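Long-range contact in catalase-3 (Neurospora crassa, PDB 4AJ9), which breaks down hydrogen peroxide into oxygen and water with the help of a bound heme, and so probably protects the cell from oxidative damage: residues C[106-117]-C[158-169]. Numbering follows the deposited sequence. Where two conformers were deposited one is given.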
# COMPACT_ATOMS: atom_id res chain seq x y z
N VAL C 106 -5.25 -16.18 19.52
CA VAL C 106 -6.07 -15.97 18.33
C VAL C 106 -6.72 -14.59 18.30
O VAL C 106 -6.64 -13.87 17.30
CB VAL C 106 -7.18 -17.05 18.21
CG1 VAL C 106 -8.02 -16.83 16.95
CG2 VAL C 106 -6.59 -18.44 18.20
N ALA C 107 -7.39 -14.23 19.39
CA ALA C 107 -8.28 -13.08 19.36
C ALA C 107 -7.53 -11.77 19.56
O ALA C 107 -7.84 -10.77 18.92
CB ALA C 107 -9.37 -13.23 20.42
N GLY C 108 -6.55 -11.79 20.46
CA GLY C 108 -5.90 -10.58 20.91
C GLY C 108 -5.02 -9.92 19.87
O GLY C 108 -4.48 -10.59 18.98
N SER C 109 -4.89 -8.60 19.98
CA SER C 109 -3.98 -7.84 19.13
C SER C 109 -2.53 -8.05 19.57
O SER C 109 -2.27 -8.70 20.58
CB SER C 109 -4.31 -6.35 19.20
OG SER C 109 -5.48 -6.07 18.45
N ARG C 110 -1.60 -7.52 18.79
CA ARG C 110 -0.21 -7.51 19.21
C ARG C 110 -0.18 -6.77 20.53
O ARG C 110 -0.88 -5.78 20.69
CB ARG C 110 0.64 -6.76 18.19
CG ARG C 110 0.67 -7.39 16.81
CD ARG C 110 1.58 -6.58 15.88
NE ARG C 110 2.89 -6.35 16.49
CZ ARG C 110 3.48 -5.16 16.57
NH1 ARG C 110 2.89 -4.08 16.07
NH2 ARG C 110 4.67 -5.05 17.14
N GLY C 111 0.61 -7.24 21.47
CA GLY C 111 0.71 -6.57 22.74
C GLY C 111 -0.24 -7.11 23.80
O GLY C 111 -0.03 -6.86 24.98
N SER C 112 -1.28 -7.85 23.39
CA SER C 112 -2.14 -8.47 24.39
C SER C 112 -1.37 -9.56 25.12
O SER C 112 -0.26 -9.89 24.75
CB SER C 112 -3.45 -9.01 23.78
OG SER C 112 -3.19 -9.97 22.78
N ALA C 113 -1.97 -10.12 26.18
CA ALA C 113 -1.24 -11.02 27.07
C ALA C 113 -1.16 -12.46 26.57
O ALA C 113 -2.13 -13.02 26.03
CB ALA C 113 -1.87 -10.97 28.48
N ASP C 114 0.00 -13.07 26.77
CA ASP C 114 0.21 -14.47 26.43
C ASP C 114 -0.77 -15.39 27.17
O ASP C 114 -1.21 -16.40 26.62
CB ASP C 114 1.64 -14.90 26.77
CG ASP C 114 2.67 -14.41 25.76
OD1 ASP C 114 2.29 -13.99 24.63
OD2 ASP C 114 3.88 -14.46 26.09
N THR C 115 -1.12 -15.03 28.41
CA THR C 115 -1.96 -15.89 29.23
C THR C 115 -3.44 -15.51 29.27
O THR C 115 -4.16 -15.85 30.22
CB THR C 115 -1.40 -16.06 30.69
OG1 THR C 115 -1.37 -14.78 31.36
CG2 THR C 115 0.00 -16.63 30.65
N ALA C 116 -3.91 -14.80 28.25
CA ALA C 116 -5.35 -14.72 28.00
C ALA C 116 -5.86 -16.14 27.80
O ALA C 116 -5.11 -16.98 27.34
CB ALA C 116 -5.64 -13.90 26.76
N ARG C 117 -7.13 -16.40 28.10
CA ARG C 117 -7.74 -17.69 27.71
C ARG C 117 -8.12 -17.66 26.22
O ARG C 117 -8.83 -16.76 25.78
CB ARG C 117 -8.99 -18.01 28.54
CG ARG C 117 -9.71 -19.27 28.05
CD ARG C 117 -10.97 -19.59 28.85
NE ARG C 117 -10.73 -19.78 30.29
CZ ARG C 117 -10.19 -20.86 30.83
NH1 ARG C 117 -9.78 -21.86 30.05
NH2 ARG C 117 -10.03 -20.95 32.14
N VAL C 158 -16.02 -12.83 18.50
CA VAL C 158 -15.04 -13.10 19.56
C VAL C 158 -14.12 -11.90 19.84
O VAL C 158 -13.71 -11.67 20.98
CB VAL C 158 -14.24 -14.38 19.22
CG1 VAL C 158 -12.96 -14.45 20.02
CG2 VAL C 158 -15.11 -15.61 19.45
N LYS C 159 -13.83 -11.13 18.81
CA LYS C 159 -13.00 -9.92 18.96
C LYS C 159 -13.79 -8.79 19.65
O LYS C 159 -15.00 -8.90 19.87
CB LYS C 159 -12.38 -9.51 17.62
CG LYS C 159 -11.01 -10.16 17.39
CD LYS C 159 -10.48 -9.95 15.99
CE LYS C 159 -9.12 -10.64 15.78
NZ LYS C 159 -7.94 -9.94 16.40
N PRO C 160 -13.10 -7.71 20.05
CA PRO C 160 -13.81 -6.71 20.88
C PRO C 160 -15.04 -6.11 20.19
O PRO C 160 -15.07 -6.00 18.97
CB PRO C 160 -12.76 -5.61 21.08
CG PRO C 160 -11.43 -6.33 20.92
CD PRO C 160 -11.69 -7.35 19.83
N SER C 161 -16.03 -5.74 20.99
CA SER C 161 -17.22 -5.03 20.48
C SER C 161 -16.78 -3.86 19.62
O SER C 161 -15.86 -3.12 19.97
CB SER C 161 -18.08 -4.54 21.65
OG SER C 161 -19.35 -4.09 21.20
N PRO C 162 -17.45 -3.69 18.47
CA PRO C 162 -16.95 -2.71 17.50
C PRO C 162 -17.29 -1.24 17.81
O PRO C 162 -16.77 -0.35 17.12
CB PRO C 162 -17.57 -3.17 16.17
CG PRO C 162 -18.81 -3.89 16.58
CD PRO C 162 -18.50 -4.56 17.91
N ASP C 163 -18.13 -0.99 18.82
CA ASP C 163 -18.44 0.38 19.21
C ASP C 163 -17.32 0.98 20.06
O ASP C 163 -16.88 2.09 19.78
CB ASP C 163 -19.81 0.53 19.90
CG ASP C 163 -20.09 -0.56 20.93
OD1 ASP C 163 -19.28 -1.50 21.04
OD2 ASP C 163 -21.13 -0.49 21.61
N ASN C 164 -16.86 0.22 21.06
CA ASN C 164 -15.81 0.69 21.99
C ASN C 164 -14.49 -0.09 22.00
O ASN C 164 -13.56 0.23 22.76
CB ASN C 164 -16.36 0.80 23.43
CG ASN C 164 -16.85 -0.54 23.99
OD1 ASN C 164 -16.67 -1.59 23.38
ND2 ASN C 164 -17.47 -0.49 25.17
N GLU C 165 -14.39 -1.10 21.15
CA GLU C 165 -13.24 -2.01 21.14
C GLU C 165 -12.91 -2.58 22.52
O GLU C 165 -11.77 -2.52 22.99
CB GLU C 165 -12.01 -1.38 20.49
CG GLU C 165 -10.98 -2.42 20.03
CD GLU C 165 -9.82 -1.81 19.30
OE1 GLU C 165 -9.01 -1.12 19.96
OE2 GLU C 165 -9.71 -2.03 18.07
N VAL C 166 -13.93 -3.15 23.16
CA VAL C 166 -13.79 -3.86 24.43
C VAL C 166 -14.57 -5.17 24.29
O VAL C 166 -15.66 -5.17 23.72
CB VAL C 166 -14.44 -3.03 25.58
CG1 VAL C 166 -14.47 -3.85 26.89
CG2 VAL C 166 -13.73 -1.70 25.76
N PRO C 167 -14.04 -6.28 24.82
CA PRO C 167 -12.82 -6.44 25.61
C PRO C 167 -11.67 -7.04 24.81
O PRO C 167 -11.91 -7.76 23.83
CB PRO C 167 -13.25 -7.47 26.66
CG PRO C 167 -14.11 -8.40 25.86
CD PRO C 167 -14.83 -7.53 24.82
N GLN C 168 -10.45 -6.77 25.25
CA GLN C 168 -9.23 -7.26 24.62
C GLN C 168 -9.01 -8.75 24.90
O GLN C 168 -9.10 -9.19 26.05
CB GLN C 168 -8.03 -6.48 25.16
CG GLN C 168 -6.70 -6.84 24.51
CD GLN C 168 -6.71 -6.65 23.00
OE1 GLN C 168 -6.04 -7.38 22.27
NE2 GLN C 168 -7.49 -5.67 22.52
N ALA C 169 -8.72 -9.51 23.85
CA ALA C 169 -8.23 -10.88 24.01
C ALA C 169 -9.12 -11.69 24.94
O ALA C 169 -8.64 -12.31 25.89
CB ALA C 169 -6.81 -10.86 24.56
O HOH W 1 -5.48 -11.42 16.73
O HOH W 2 -8.94 -8.98 21.23
O HOH W 3 -7.91 -6.41 19.48
O HOH W 4 -8.89 -14.26 28.05
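Ala169 and Ala107 lose the largest areas to this contact. The methyl of Ala169 fits into the bend of 106-117, with its CB 3.8 Å from Gly108 CA and also against the CB atoms of Ser112 and Ala116. Ala107 CB packs against Val158 CG1, 3.8 Å away in the conformer given, at the end of helix 151-158. The carbonyl of Ala107 accepts from the ammonium of Lys159: NZ lies 2.7 Å from Ala107 O, raised 35° out of the carbonyl plane. A bend at the last torsion of the lysine (chi4 -76°) brings NZ there, and a water that accepts from NZ also lies within hydrogen-bonding distance of Val106 O and Gly108 O. Gln168 leaves its backbone extended and then bends at chi2 (57°), which brings OE1 to the amide of Ser109, with N to OE1 at 2.8 Å and nearly in line with the C=O. A second water joins Gln168 NE2 to Ser109 OG, which also bonds Glu61. The type II turn from Ser109 to Ser112 is clasped by Ser112 OG, 2.7 Å from Ser109 O in its carbonyl plane. Gln168 N bonds Asp253 of the second subunit, so the contact borders a subunit interface. Two irregular loops of the catalase domain are thus packed and hydrogen-bonded together, joining the connection between barrel strands 96-104 and 121-128 to the one after helix 151-158; Val106 touches the predicted active-site His65 at the margin of the heme pocket.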